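Local coordinates for competence damage-inducible protein A (Klebsiella pneumoniae subsp. pneumoniae MGH 78578, PDB 5V01), which is of unknown function but belongs to the CinA family, some members of which deamidate nicotinamide mononucleotide, at residues 109-114 / 129-134. Sequence-based numbering, arbitrary orientation.
Sequences IAVSGY and VWFAWN
Ile109 to Gly113 pair with Val129 to Trp133 as adjacent antiparallel strands, buried near the centre of the chain. Four backbone hydrogen bonds join them in two rings. Ala110 N gives to Ala132 O at 3.0 Å and Ala132 N returns a bond to Ala110 O; Ser112 and Trp130 form a second such pair, with Trp130 N to Ser112 O at 2.8 Å.

On the face of Ile109, Val111, Val129, Phe131 and Trp133, the contact is apolar. Ile109 puts CG1 3.7 Å from Trp133 CD1, and its CD1 reaches the same pyrrole corner of the indole. That indole is held from outside: NE1 bonds to Ala161 O of helix 150-169, and Lys168 makes a cation-pi contact with the ring. With CG1 anti to its backbone N (chi1 -176°), Val111 presses that methyl against Val129 CG1 at a tight 3.5 Å. Val111 CG2 lies 3.9 Å from Phe131 CD2. Gly113 CA and Val129 CA are 3.9 Å apart; at this non-hydrogen-bonded pair the glycine has no side chain to meet Val129 CG2.

Ala110, Ser112, Trp130 and Ala132 lie on the other face. Helix 89-103 covers Ala110 and Ser112, whose OG bonds to Ala86 O; the Trp130 indole turns away from strand 109-113, touching Glu89 and Arg143. Strand 107-113 also bonds to parallel strand 33-37, making this pair the switch from parallel to antiparallel in a mixed sheet ordered 58-64, 33-37, 107-113, 128-135, 138-145, covered by helices on both faces: the alpha/beta/alpha sandwich of a CinA-family domain.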
ATOM      1  N   ILE A 109       0.946  -8.239  -9.178  1.00 10.53           N
ATOM      2  CA  ILE A 109       1.058  -9.220  -8.101  1.00 10.43           C
ATOM      3  C   ILE A 109      -0.076  -9.000  -7.138  1.00 10.25           C
ATOM      4  O   ILE A 109      -0.306  -7.857  -6.712  1.00 11.42           O
ATOM      5  CB  ILE A 109       2.394  -9.137  -7.367  1.00 11.84           C
ATOM      6  CG1 ILE A 109       3.542  -9.364  -8.346  1.00 13.47           C
ATOM      7  CG2 ILE A 109       2.416 -10.125  -6.226  1.00 13.50           C
ATOM      8  CD1 ILE A 109       4.916  -9.172  -7.772  1.00 15.04           C
ATOM      9  N   ALA A 110      -0.772 -10.088  -6.800  1.00 10.57           N
ATOM     10  CA  ALA A 110      -1.723 -10.094  -5.686  1.00 10.98           C
ATOM     11  C   ALA A 110      -1.278 -11.093  -4.641  1.00 10.62           C
ATOM     12  O   ALA A 110      -0.805 -12.158  -4.987  1.00 12.13           O
ATOM     13  CB  ALA A 110      -3.137 -10.403  -6.156  1.00 12.30           C
ATOM     14  N   VAL A 111      -1.475 -10.740  -3.380  1.00 10.39           N
ATOM     15  CA  VAL A 111      -1.090 -11.565  -2.239  1.00 10.43           C
ATOM     16  C   VAL A 111      -2.259 -11.542  -1.257  1.00 11.45           C
ATOM     17  O   VAL A 111      -2.725 -10.487  -0.886  1.00 11.90           O
ATOM     18  CB  VAL A 111       0.180 -11.037  -1.555  1.00 11.79           C
ATOM     19  CG1 VAL A 111       0.608 -11.972  -0.441  1.00 13.15           C
ATOM     20  CG2 VAL A 111       1.306 -10.846  -2.552  1.00 13.41           C
ATOM     21  N   SER A 112      -2.703 -12.711  -0.828  1.00 11.36           N
ATOM     22  CA  SER A 112      -3.774 -12.828   0.160  1.00 12.73           C
ATOM     23  C   SER A 112      -3.526 -14.031   1.035  1.00 13.54           C
ATOM     24  O   SER A 112      -3.378 -15.138   0.515  1.00 15.79           O
ATOM     25  CB  SER A 112      -5.119 -12.937  -0.538  1.00 13.42           C
ATOM     26  OG  SER A 112      -6.176 -12.914   0.398  1.00 17.29           O
ATOM     27  N   GLY A 113      -3.508 -13.837   2.348  1.00 14.07           N
ATOM     28  CA  GLY A 113      -3.198 -14.907   3.271  1.00 15.53           C
ATOM     29  C   GLY A 113      -3.677 -14.641   4.676  1.00 15.68           C
ATOM     30  O   GLY A 113      -4.352 -13.643   4.954  1.00 17.80           O
ATOM     31  N   TYR A 114      -3.351 -15.592   5.547  1.00 18.44           N
ATOM     32  CA  TYR A 114      -3.551 -15.475   6.990  1.00 20.53           C
ATOM     33  C   TYR A 114      -2.162 -15.332   7.600  1.00 21.97           C
ATOM     34  O   TYR A 114      -1.418 -16.311   7.692  1.00 24.83           O
ATOM     35  CB  TYR A 114      -4.269 -16.702   7.579  1.00 24.74           C
ATOM     36  CG  TYR A 114      -5.643 -16.911   7.020  1.00 25.09           C
ATOM     37  CD1 TYR A 114      -6.690 -16.027   7.328  1.00 25.91           C
ATOM     38  CD2 TYR A 114      -5.909 -17.986   6.163  1.00 23.69           C
ATOM     39  CE1 TYR A 114      -7.950 -16.211   6.795  1.00 25.98           C
ATOM     40  CE2 TYR A 114      -7.176 -18.179   5.632  1.00 24.38           C
ATOM     41  CZ  TYR A 114      -8.183 -17.284   5.942  1.00 25.86           C
ATOM     42  OH  TYR A 114      -9.441 -17.466   5.421  1.00 28.68           O
ATOM     43  N   VAL A 129      -0.461 -18.438   2.621  1.00 17.12           N
ATOM     44  CA  VAL A 129      -0.508 -17.247   1.773  1.00 14.43           C
ATOM     45  C   VAL A 129      -0.594 -17.668   0.307  1.00 14.43           C
ATOM     46  O   VAL A 129       0.207 -18.509  -0.142  1.00 16.18           O
ATOM     47  CB  VAL A 129       0.718 -16.333   1.980  1.00 15.46           C
ATOM     48  CG1 VAL A 129       0.576 -15.065   1.133  1.00 14.61           C
ATOM     49  CG2 VAL A 129       0.920 -15.985   3.450  1.00 17.57           C
ATOM     50  N   TRP A 130      -1.575 -17.120  -0.407  1.00 13.74           N
ATOM     51  CA  TRP A 130      -1.717 -17.266  -1.843  1.00 13.57           C
ATOM     52  C   TRP A 130      -1.122 -16.077  -2.594  1.00 12.66           C
ATOM     53  O   TRP A 130      -1.270 -14.923  -2.170  1.00 12.78           O
ATOM     54  CB  TRP A 130      -3.186 -17.445  -2.249  1.00 14.05           C
ATOM     55  CG  TRP A 130      -3.701 -18.854  -2.150  1.00 15.19           C
ATOM     56  CD1 TRP A 130      -4.426 -19.403  -1.122  1.00 16.21           C
ATOM     57  CD2 TRP A 130      -3.548 -19.878  -3.129  1.00 16.52           C
ATOM     58  NE1 TRP A 130      -4.716 -20.714  -1.396  1.00 17.98           N
ATOM     59  CE2 TRP A 130      -4.203 -21.034  -2.627  1.00 16.89           C
ATOM     60  CE3 TRP A 130      -2.940 -19.934  -4.385  1.00 16.79           C
ATOM     61  CZ2 TRP A 130      -4.255 -22.239  -3.343  1.00 18.94           C
ATOM     62  CZ3 TRP A 130      -2.980 -21.141  -5.085  1.00 17.59           C
ATOM     63  CH2 TRP A 130      -3.642 -22.267  -4.566  1.00 18.06           C
ATOM     64  N   PHE A 131      -0.477 -16.383  -3.708  1.00 12.60           N
ATOM     65  CA  PHE A 131       0.159 -15.427  -4.581  1.00 12.46           C
ATOM     66  C   PHE A 131      -0.372 -15.585  -5.982  1.00 11.83           C
ATOM     67  O   PHE A 131      -0.588 -16.741  -6.416  1.00 13.17           O
ATOM     68  CB  PHE A 131       1.676 -15.698  -4.640  1.00 12.29           C
ATOM     69  CG  PHE A 131       2.375 -15.532  -3.317  1.00 12.63           C
ATOM     70  CD1 PHE A 131       2.380 -16.552  -2.395  1.00 13.25           C
ATOM     71  CD2 PHE A 131       3.002 -14.321  -2.990  1.00 12.70           C
ATOM     72  CE1 PHE A 131       2.991 -16.395  -1.169  1.00 13.79           C
ATOM     73  CE2 PHE A 131       3.619 -14.161  -1.765  1.00 12.50           C
ATOM     74  CZ  PHE A 131       3.635 -15.194  -0.854  1.00 13.84           C
ATOM     75  N   ALA A 132      -0.515 -14.477  -6.701  1.00 11.26           N
ATOM     76  CA  ALA A 132      -0.741 -14.468  -8.147  1.00 12.68           C
ATOM     77  C   ALA A 132       0.221 -13.506  -8.816  1.00 12.15           C
ATOM     78  O   ALA A 132       0.407 -12.384  -8.312  1.00 12.51           O
ATOM     79  CB  ALA A 132      -2.161 -14.065  -8.471  1.00 14.40           C
ATOM     80  N   TRP A 133       0.835 -13.931  -9.917  1.00 12.82           N
ATOM     81  CA  TRP A 133       1.648 -13.068 -10.758  1.00 12.92           C
ATOM     82  C   TRP A 133       0.974 -13.103 -12.121  1.00 13.35           C
ATOM     83  O   TRP A 133       0.848 -14.181 -12.731  1.00 15.56           O
ATOM     84  CB  TRP A 133       3.107 -13.545 -10.853  1.00 13.78           C
ATOM     85  CG  TRP A 133       3.815 -13.681  -9.571  1.00 12.79           C
ATOM     86  CD1 TRP A 133       4.736 -12.785  -9.030  1.00 12.29           C
ATOM     87  CD2 TRP A 133       3.770 -14.787  -8.669  1.00 13.51           C
ATOM     88  NE1 TRP A 133       5.220 -13.273  -7.857  1.00 13.44           N
ATOM     89  CE2 TRP A 133       4.647 -14.489  -7.598  1.00 12.68           C
ATOM     90  CE3 TRP A 133       3.107 -16.027  -8.670  1.00 13.55           C
ATOM     91  CZ2 TRP A 133       4.854 -15.369  -6.532  1.00 12.90           C
ATOM     92  CZ3 TRP A 133       3.318 -16.887  -7.614  1.00 14.45           C
ATOM     93  CH2 TRP A 133       4.188 -16.569  -6.570  1.00 14.18           C
ATOM     94  N   ASN A 134       0.497 -11.953 -12.573  1.00 14.07           N
ATOM     95  CA  ASN A 134      -0.304 -11.801 -13.768  1.00 16.14           C
ATOM     96  C   ASN A 134       0.501 -10.955 -14.752  1.00 15.35           C
ATOM     97  O   ASN A 134       0.710  -9.777 -14.514  1.00 16.36           O
ATOM     98  CB  ASN A 134      -1.655 -11.206 -13.377  1.00 16.42           C
ATOM     99  CG  ASN A 134      -2.576 -10.948 -14.541  1.00 17.91           C
ATOM    100  OD1 ASN A 134      -2.160 -10.884 -15.694  1.00 20.16           O
ATOM    101  ND2 ASN A 134      -3.852 -10.743 -14.220  1.00 20.22           N
TER